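Local coordinates for protein histone-lysine n-methyltransferase, H3 lysine-4 specific (Saccharomyces cerevisiae, PDB 2J8A) that is the histone H3 methyltransferase subunit of COMPASS and carries in this fragment an RRM-fold domain that may bind RNA, at residues F27-G31 / L52-A56. Sequence-based numbering, arbitrary orientation.
Sequences FKKYG and LIKYA
The hydroxyl OH of Tyr55 donates a hydrogen bond of 2.9 Å to the backbone O of Phe27, near the C-terminal end of helix 20-28. That carbonyl oxygen lies too close to a neighbour in the model, so the bond is somewhat doubtful. As modelled, the oxygen lies at the edge of the Tyr55 ring, in its plane. The phenol meets the last part of helix 20-28 through its hydroxyl. CB of Phe27 also lies beside the hydroxyl, and CB of Tyr30 sits 3.8 Å from CZ of Tyr55. The side chains of Tyr30 and Tyr55 pass each other at a slant, and their rings do not stack. Further back along the Tyr55 ring, CA of Gly31 approaches CD2 at 3.7 Å. The backbone after the helix thus runs close beside the ring. Next to this, on the Phe27 side chain, CD1 of Ile53 meets CD1 of the phenylalanine ring. These two side chains cross at about a right angle. CG1 of Ile53 stands opposite the carbonyl carbon (chi1 -47°), and an extended chi2 of 180° carries CD1 out to the ring. Phe27, Ile53 and Tyr55 are all buried. The contact packs the end of the first RRM helix onto the end of a central sheet strand, as expected for this alpha/beta fold. Phe27 continues onto Val7 and Ile53 onto Ile5, both of strand 4-9. Tyr55 also touches Ala68 and Ala72 of helix 65-75, so its ring joins both helices to the end of strand 47-54.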
loop_
_atom_site.group_PDB
_atom_site.type_symbol
_atom_site.label_atom_id
_atom_site.label_comp_id
_atom_site.label_asym_id
_atom_site.label_seq_id
_atom_site.Cartn_x
_atom_site.Cartn_y
_atom_site.Cartn_z
ATOM N N PHE A 27 -8.632 -6.550 3.396
ATOM C CA PHE A 27 -9.331 -5.353 3.821
ATOM C C PHE A 27 -10.843 -5.424 3.919
ATOM O O PHE A 27 -11.332 -4.894 4.926
ATOM C CB PHE A 27 -8.737 -4.047 3.251
ATOM C CG PHE A 27 -7.370 -3.824 3.736
ATOM C CD1 PHE A 27 -6.299 -4.143 2.954
ATOM C CD2 PHE A 27 -7.169 -3.438 4.997
ATOM C CE1 PHE A 27 -5.040 -3.974 3.407
ATOM C CE2 PHE A 27 -5.877 -3.289 5.491
ATOM C CZ PHE A 27 -4.812 -3.557 4.713
ATOM N N LYS A 28 -11.544 -6.069 2.954
ATOM C CA LYS A 28 -12.950 -6.650 3.112
ATOM C C LYS A 28 -13.274 -7.006 4.563
ATOM O O LYS A 28 -14.329 -6.621 5.017
ATOM C CB LYS A 28 -13.274 -7.824 2.132
ATOM C CG LYS A 28 -14.037 -7.407 0.756
ATOM C CD LYS A 28 -13.872 -8.447 -0.527
ATOM C CE LYS A 28 -15.149 -8.339 -1.571
ATOM N NZ LYS A 28 -15.065 -7.981 -3.121
ATOM N N LYS A 29 -12.371 -7.598 5.336
ATOM C CA LYS A 29 -12.742 -7.832 6.735
ATOM C C LYS A 29 -12.999 -6.607 7.601
ATOM O O LYS A 29 -12.548 -6.667 8.793
ATOM C CB LYS A 29 -11.704 -8.620 7.565
ATOM C CG LYS A 29 -10.927 -9.735 6.839
ATOM C CD LYS A 29 -9.604 -10.020 7.725
ATOM C CE LYS A 29 -9.209 -11.571 7.610
ATOM N NZ LYS A 29 -10.467 -12.391 7.025
ATOM N N TYR A 30 -13.650 -5.534 7.107
ATOM C CA TYR A 30 -13.737 -4.257 7.880
ATOM C C TYR A 30 -14.877 -3.507 7.332
ATOM O O TYR A 30 -15.441 -2.592 7.995
ATOM C CB TYR A 30 -12.571 -3.271 7.608
ATOM C CG TYR A 30 -11.267 -3.682 8.168
ATOM C CD1 TYR A 30 -10.235 -4.121 7.336
ATOM C CD2 TYR A 30 -11.065 -3.704 9.548
ATOM C CE1 TYR A 30 -9.008 -4.598 7.923
ATOM C CE2 TYR A 30 -9.867 -4.107 10.120
ATOM C CZ TYR A 30 -8.864 -4.581 9.314
ATOM O OH TYR A 30 -7.727 -5.003 9.904
ATOM N N GLY A 31 -15.169 -3.799 6.078
ATOM C CA GLY A 31 -16.029 -2.945 5.399
ATOM C C GLY A 31 -16.193 -3.508 4.039
ATOM O O GLY A 31 -15.343 -4.248 3.485
ATOM N N LEU A 52 -4.870 1.957 -2.825
ATOM C CA LEU A 52 -5.879 2.806 -2.319
ATOM C C LEU A 52 -7.127 1.955 -2.156
ATOM O O LEU A 52 -7.782 1.520 -3.185
ATOM C CB LEU A 52 -6.344 3.766 -3.413
ATOM C CG LEU A 52 -6.770 5.222 -3.049
ATOM C CD1 LEU A 52 -7.788 5.869 -3.997
ATOM C CD2 LEU A 52 -7.053 5.416 -1.568
ATOM N N ILE A 53 -7.531 1.732 -0.906
ATOM C CA ILE A 53 -8.884 1.155 -0.646
ATOM C C ILE A 53 -9.840 2.159 -0.008
ATOM O O ILE A 53 -9.515 2.702 1.016
ATOM C CB ILE A 53 -8.754 0.062 0.315
ATOM C CG1 ILE A 53 -7.606 -0.811 -0.154
ATOM C CG2 ILE A 53 -10.022 -0.655 0.347
ATOM C CD1 ILE A 53 -7.405 -1.922 0.759
ATOM N N LYS A 54 -10.994 2.376 -0.622
ATOM C CA LYS A 54 -12.043 3.332 -0.165
ATOM C C LYS A 54 -13.215 2.561 0.282
ATOM O O LYS A 54 -13.704 1.638 -0.451
ATOM C CB LYS A 54 -12.459 4.207 -1.324
ATOM C CG LYS A 54 -13.886 4.429 -1.600
ATOM C CD LYS A 54 -14.426 5.677 -0.915
ATOM C CE LYS A 54 -14.741 6.892 -1.833
ATOM N NZ LYS A 54 -14.927 8.039 -0.823
ATOM N N TYR A 55 -13.690 2.869 1.483
ATOM C CA TYR A 55 -14.778 2.014 1.966
ATOM C C TYR A 55 -16.239 2.459 1.576
ATOM O O TYR A 55 -16.488 3.657 1.229
ATOM C CB TYR A 55 -14.634 1.818 3.421
ATOM C CG TYR A 55 -13.572 0.829 3.797
ATOM C CD1 TYR A 55 -12.375 1.235 4.337
ATOM C CD2 TYR A 55 -13.797 -0.575 3.723
ATOM C CE1 TYR A 55 -11.407 0.248 4.786
ATOM C CE2 TYR A 55 -12.806 -1.563 4.160
ATOM C CZ TYR A 55 -11.644 -1.127 4.653
ATOM O OH TYR A 55 -10.671 -2.035 5.071
ATOM N N ALA A 56 -17.181 1.456 1.553
ATOM C CA ALA A 56 -18.694 1.590 1.971
ATOM C C ALA A 56 -19.563 2.653 1.264
ATOM O O ALA A 56 -20.140 3.537 1.944
ATOM C CB ALA A 56 -18.909 1.630 3.630
#